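Local coordinates for protein serine repeat antigen 5 (Plasmodium falciparum, PDB 6X42) that has the fold of a papain-like cysteine protease and is probably a pseudoenzyme acting in the release of malaria parasites from red blood cells, at residues 189-193 / 270-276; 224-228 / 238-242. One frame throughout, in Å; residues are numbered along the deposited sequence.

Interaction 1: 189-193 / 270-276; sequences VIAYI and FIHSVVI
Residues 189-193 run as an extended strand antiparallel to 273-276 (153° between directions, axes 4.5 Å apart). The register is fixed by I190 opposite V275, a hydrogen-bonded pair with CA atoms 5.0 Å apart, and by A191 opposite V274, a non-hydrogen-bonded pair at 4.2 Å. Both polar backbone atoms of I190 are satisfied: I190 N gives to V275 O (3.0 Å), and V275 N gives to I190 O (2.8 Å). Y192 N donates to S273 O (2.9 Å), but Y192 O accepts from H272 N (3.0 Å) instead of S273 N, because H272 takes helical backbone angles (-71/-45). CA-H...O contacts, V274 CA to I190 O (3.1 Å) and A191 CA to S273 O (3.3 Å), fill in between. Through its backbone V189 bonds with I223, A191 with V221, and I193 with D218 and H219; V189 O also accepts from N222 ND2. S165 OG bonds to I271 O and H272 O. H272 ND1 and S273 OG share a hydrogen bond of 2.9 Å, and the nearest H272 side-chain atom is about 4 Å from a bound calcium ion. V189, chi1 m, sets CG1 3.7 Å from I276 CG2 and CG2 3.9 Å from V274 CG1, against I179 of helix 172-186. F270, chi1 t, brings CE2 to 3.7 Å from I193 CG2. I190, V275 and Y192 occupy the opposite face from A191 and V274, with I190 and Y192 meeting helix 53-68. Such buried antiparallel pairing, packed on one face against this central helix, is typical of the beta-rich domain of the papain fold.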
loop_
_atom_site.group_PDB
_atom_site.type_symbol
_atom_site.label_atom_id
_atom_site.label_comp_id
_atom_site.label_asym_id
_atom_site.label_seq_id
_atom_site.Cartn_x
_atom_site.Cartn_y
_atom_site.Cartn_z
ATOM N N VAL A 189 -1.363 -5.026 -1.851
ATOM C CA VAL A 189 -2.299 -4.048 -2.384
ATOM C C VAL A 189 -2.183 -2.786 -1.539
ATOM O O VAL A 189 -1.665 -2.805 -0.419
ATOM C CB VAL A 189 -3.763 -4.541 -2.413
ATOM C CG1 VAL A 189 -3.898 -5.794 -3.247
ATOM C CG2 VAL A 189 -4.309 -4.741 -0.992
ATOM N N ILE A 190 -2.671 -1.674 -2.087
ATOM C CA ILE A 190 -2.915 -0.464 -1.318
ATOM C C ILE A 190 -4.260 -0.638 -0.632
ATOM O O ILE A 190 -5.209 -1.123 -1.259
ATOM C CB ILE A 190 -2.926 0.756 -2.255
ATOM C CG1 ILE A 190 -1.631 0.871 -3.061
ATOM C CG2 ILE A 190 -3.216 2.021 -1.441
ATOM C CD1 ILE A 190 -1.784 1.773 -4.291
ATOM N N ALA A 191 -4.353 -0.272 0.643
ATOM C CA ALA A 191 -5.628 -0.329 1.351
ATOM C C ALA A 191 -5.882 0.989 2.051
ATOM O O ALA A 191 -4.941 1.623 2.549
ATOM C CB ALA A 191 -5.673 -1.472 2.379
ATOM N N TYR A 192 -7.138 1.392 2.143
ATOM C CA TYR A 192 -7.529 2.631 2.844
ATOM C C TYR A 192 -8.213 2.269 4.147
ATOM O O TYR A 192 -9.008 1.384 4.133
ATOM C CB TYR A 192 -8.410 3.553 2.000
ATOM C CG TYR A 192 -7.597 4.680 1.425
ATOM C CD1 TYR A 192 -7.075 4.602 0.149
ATOM C CD2 TYR A 192 -7.254 5.774 2.199
ATOM C CE1 TYR A 192 -6.281 5.611 -0.364
ATOM C CE2 TYR A 192 -6.456 6.790 1.704
ATOM C CZ TYR A 192 -5.973 6.711 0.414
ATOM O OH TYR A 192 -5.187 7.704 -0.088
ATOM N N ILE A 193 -7.828 2.929 5.222
ATOM C CA ILE A 193 -8.424 2.823 6.542
ATOM C C ILE A 193 -8.660 4.231 7.080
ATOM O O ILE A 193 -8.178 5.224 6.540
ATOM C CB ILE A 193 -7.541 2.012 7.520
ATOM C CG1 ILE A 193 -6.196 2.707 7.792
ATOM C CG2 ILE A 193 -7.302 0.613 6.961
ATOM C CD1 ILE A 193 -5.419 2.063 8.946
ATOM N N PHE A 270 -13.179 -2.864 8.673
ATOM C CA PHE A 270 -11.974 -2.086 8.955
ATOM C C PHE A 270 -11.233 -1.659 7.680
ATOM O O PHE A 270 -10.696 -0.539 7.606
ATOM C CB PHE A 270 -11.049 -2.898 9.886
ATOM C CG PHE A 270 -9.725 -2.249 10.115
ATOM C CD1 PHE A 270 -9.586 -1.235 11.035
ATOM C CD2 PHE A 270 -8.620 -2.646 9.398
ATOM C CE1 PHE A 270 -8.348 -0.625 11.219
ATOM C CE2 PHE A 270 -7.394 -2.043 9.576
ATOM C CZ PHE A 270 -7.249 -1.028 10.489
ATOM N N ILE A 271 -11.206 -2.510 6.661
ATOM C CA ILE A 271 -10.628 -2.153 5.373
ATOM C C ILE A 271 -11.729 -1.475 4.565
ATOM O O ILE A 271 -12.697 -2.107 4.160
ATOM C CB ILE A 271 -10.087 -3.383 4.629
ATOM C CG1 ILE A 271 -9.013 -4.115 5.454
ATOM C CG2 ILE A 271 -9.595 -2.972 3.263
ATOM C CD1 ILE A 271 -7.779 -3.306 5.782
ATOM N N HIS A 272 -11.581 -0.181 4.304
ATOM C CA HIS A 272 -12.571 0.550 3.527
ATOM C C HIS A 272 -12.539 0.149 2.060
ATOM O O HIS A 272 -13.588 -0.045 1.423
ATOM C CB HIS A 272 -12.309 2.052 3.687
ATOM C CG HIS A 272 -13.236 2.896 2.884
ATOM N ND1 HIS A 272 -13.000 3.201 1.559
ATOM C CD2 HIS A 272 -14.430 3.449 3.201
ATOM C CE1 HIS A 272 -14.020 3.905 1.096
ATOM N NE2 HIS A 272 -14.893 4.080 2.077
ATOM N N SER A 273 -11.346 0.059 1.498
ATOM C CA SER A 273 -11.169 -0.130 0.076
ATOM C C SER A 273 -9.739 -0.561 -0.172
ATOM O O SER A 273 -8.850 -0.362 0.664
ATOM C CB SER A 273 -11.519 1.147 -0.690
ATOM O OG SER A 273 -10.881 2.284 -0.154
ATOM N N VAL A 274 -9.531 -1.142 -1.350
ATOM C CA VAL A 274 -8.201 -1.479 -1.827
ATOM C C VAL A 274 -8.021 -0.955 -3.241
ATOM O O VAL A 274 -8.984 -0.845 -4.008
ATOM C CB VAL A 274 -7.920 -2.994 -1.752
ATOM C CG1 VAL A 274 -7.939 -3.515 -0.310
ATOM C CG2 VAL A 274 -8.876 -3.800 -2.581
ATOM N N VAL A 275 -6.765 -0.698 -3.595
ATOM C CA VAL A 275 -6.370 -0.236 -4.918
ATOM C C VAL A 275 -5.190 -1.067 -5.398
ATOM O O VAL A 275 -4.251 -1.340 -4.637
ATOM C CB VAL A 275 -6.017 1.268 -4.927
ATOM C CG1 VAL A 275 -5.606 1.736 -6.310
ATOM C CG2 VAL A 275 -7.168 2.092 -4.420
ATOM N N ILE A 276 -5.235 -1.452 -6.670
ATOM C CA ILE A 276 -4.121 -2.097 -7.354
ATOM C C ILE A 276 -3.744 -1.269 -8.576
ATOM O O ILE A 276 -4.590 -0.611 -9.191
ATOM C CB ILE A 276 -4.382 -3.562 -7.749
ATOM C CG1 ILE A 276 -5.501 -3.677 -8.752
ATOM C CG2 ILE A 276 -4.718 -4.381 -6.518
ATOM C CD1 ILE A 276 -5.618 -5.063 -9.356
#

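Interaction 2: 224-228 / 238-242; sequences VGYGN and SYWIV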
loop_
_atom_site.group_PDB
_atom_site.type_symbol
_atom_site.label_atom_id
_atom_site.label_comp_id
_atom_site.label_asym_id
_atom_site.label_seq_id
_atom_site.Cartn_x
_atom_site.Cartn_y
_atom_site.Cartn_z
ATOM N N VAL A 224 -0.165 -6.904 3.030
ATOM C CA VAL A 224 1.041 -7.586 2.570
ATOM C C VAL A 224 1.028 -9.079 2.819
ATOM O O VAL A 224 1.970 -9.765 2.403
ATOM C CB VAL A 224 2.314 -6.940 3.158
ATOM C CG1 VAL A 224 2.336 -5.456 2.844
ATOM C CG2 VAL A 224 2.449 -7.185 4.662
ATOM N N GLY A 225 0.025 -9.593 3.506
ATOM C CA GLY A 225 -0.040 -11.006 3.822
ATOM C C GLY A 225 -1.311 -11.274 4.597
ATOM O O GLY A 225 -2.174 -10.398 4.744
ATOM N N TYR A 226 -1.420 -12.507 5.084
ATOM C CA TYR A 226 -2.658 -12.980 5.691
ATOM C C TYR A 226 -2.420 -14.374 6.266
ATOM O O TYR A 226 -1.452 -15.064 5.922
ATOM C CB TYR A 226 -3.819 -13.033 4.688
ATOM C CG TYR A 226 -3.453 -13.684 3.377
ATOM C CD1 TYR A 226 -3.081 -12.909 2.284
ATOM C CD2 TYR A 226 -3.479 -15.071 3.226
ATOM C CE1 TYR A 226 -2.740 -13.489 1.083
ATOM C CE2 TYR A 226 -3.160 -15.650 2.027
ATOM C CZ TYR A 226 -2.779 -14.846 0.962
ATOM O OH TYR A 226 -2.420 -15.379 -0.248
ATOM N N GLY A 227 -3.337 -14.791 7.130
ATOM C CA GLY A 227 -3.254 -16.125 7.693
ATOM C C GLY A 227 -4.487 -16.422 8.508
ATOM O O GLY A 227 -5.386 -15.595 8.651
ATOM N N ASN A 228 -4.525 -17.636 9.034
ATOM C CA ASN A 228 -5.619 -18.080 9.870
ATOM C C ASN A 228 -5.160 -18.113 11.324
ATOM O O ASN A 228 -3.972 -18.295 11.623
ATOM C CB ASN A 228 -6.098 -19.463 9.429
ATOM C CG ASN A 228 -6.639 -19.459 8.021
ATOM O OD1 ASN A 228 -7.254 -18.485 7.571
ATOM N ND2 ASN A 228 -6.405 -20.550 7.309
ATOM N N SER A 238 -9.551 -15.319 10.402
ATOM C CA SER A 238 -8.417 -15.001 9.541
ATOM C C SER A 238 -8.024 -13.548 9.752
ATOM O O SER A 238 -8.834 -12.727 10.184
ATOM C CB SER A 238 -8.751 -15.217 8.053
ATOM O OG SER A 238 -9.200 -16.542 7.811
ATOM N N TYR A 239 -6.774 -13.235 9.427
ATOM C CA TYR A 239 -6.259 -11.881 9.577
ATOM C C TYR A 239 -5.545 -11.423 8.310
ATOM O O TYR A 239 -4.990 -12.233 7.560
ATOM C CB TYR A 239 -5.279 -11.788 10.771
ATOM C CG TYR A 239 -4.071 -12.686 10.676
ATOM C CD1 TYR A 239 -2.931 -12.290 10.002
ATOM C CD2 TYR A 239 -4.066 -13.960 11.251
ATOM C CE1 TYR A 239 -1.833 -13.120 9.909
ATOM C CE2 TYR A 239 -2.963 -14.789 11.151
ATOM C CZ TYR A 239 -1.853 -14.366 10.472
ATOM O OH TYR A 239 -0.747 -15.181 10.336
ATOM N N TRP A 240 -5.534 -10.101 8.103
ATOM C CA TRP A 240 -4.610 -9.431 7.204
ATOM C C TRP A 240 -3.364 -9.026 7.978
ATOM O O TRP A 240 -3.456 -8.624 9.142
ATOM C CB TRP A 240 -5.222 -8.134 6.646
ATOM C CG TRP A 240 -6.459 -8.296 5.827
ATOM C CD1 TRP A 240 -7.654 -7.710 6.060
ATOM C CD2 TRP A 240 -6.624 -9.087 4.633
ATOM N NE1 TRP A 240 -8.567 -8.073 5.093
ATOM C CE2 TRP A 240 -7.950 -8.916 4.204
ATOM C CE3 TRP A 240 -5.772 -9.906 3.883
ATOM C CZ2 TRP A 240 -8.454 -9.559 3.091
ATOM C CZ3 TRP A 240 -6.274 -10.544 2.777
ATOM C CH2 TRP A 240 -7.603 -10.362 2.392
ATOM N N ILE A 241 -2.211 -9.074 7.312
ATOM C CA ILE A 241 -0.986 -8.423 7.767
ATOM C C ILE A 241 -0.906 -7.096 7.021
ATOM O O ILE A 241 -0.958 -7.061 5.783
ATOM C CB ILE A 241 0.265 -9.280 7.502
ATOM C CG1 ILE A 241 0.119 -10.676 8.110
ATOM C CG2 ILE A 241 1.488 -8.560 8.038
ATOM C CD1 ILE A 241 1.284 -11.590 7.789
ATOM N N VAL A 242 -0.809 -6.010 7.781
ATOM C CA VAL A 242 -0.878 -4.648 7.258
ATOM C C VAL A 242 0.408 -3.907 7.603
ATOM O O VAL A 242 0.849 -3.895 8.758
ATOM C CB VAL A 242 -2.105 -3.898 7.817
ATOM C CG1 VAL A 242 -2.200 -2.484 7.239
ATOM C CG2 VAL A 242 -3.377 -4.673 7.540
HETATM O O HOH W 1 -1.258 -17.742 10.810
#
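This is the pairing of the two arms of a beta hairpin, strands 219-230 and 236-243, in the beta-rich domain; segments 224-228 and 238-242 run antiparallel, 159° between N-to-C directions, axes 4.4 Å apart. Y239 and G227 form one hydrogen-bonded pair, Y239 N to G227 O 2.8 Å and G227 N to Y239 O 3.1 Å. I241 meets two residues: I241 N gives to G225 O, and V224 N gives to I241 O, both 2.9 Å and nearly straight. V224 and G225 together facing I241 make a classic beta bulge; V224, its first residue, has psi -6°, far from extended values. A CB on either glycine would point to the face of Y239 and I241: on G227 it would clash with Y239 OH, and on G225 come tightly against I241 CD1. G227 CA instead lies over the tyrosine ring, 3.9 Å from its centroid, a CH-pi contact. Such an antiparallel hairpin belongs to the barrel-like half of papain-family proteases. One water bridges N228 O (2.9 Å) and Y239 OH (2.7 Å). Y226 and W240, a non-hydrogen-bonded pair, occupy the other face, Y226 CB 3.8 Å from W240 CE3, and both side chains lie against helix 172-186; Y226 OH bonds to N25 O. Near the turn, on the same face, S238 OG donates to N228 OD1 (2.8 Å), while N228 ND2 is held by E27 OE1. N228 and S238 also line the pocket of the bound 5-amino-2,4,6-triiodobenzene-1,3-dicarboxylic acid, whose nearest atom is about 3 Å from the N228 side chain.

From the N terminus, the chain leaves helix 172-186 and enters strand 189-193, the first half of interaction 1. It then reaches strand 219-230, which turns back as 236-243; interaction 2 closes this short hairpin, with only nine residues between its segments. The chain returns at 270-276 to close interaction 1 across a loop of 76 residues, so interaction 2 is nested inside it. The two share a sheet: strand 219-230 pairs with 189-193 as well as with 236-243, giving the order 273-280, 189-193, 219-230, 236-243. Their centres are about 13 Å apart, yet they touch where I271 CG1 packs on W240 CD1 at 3.9 Å.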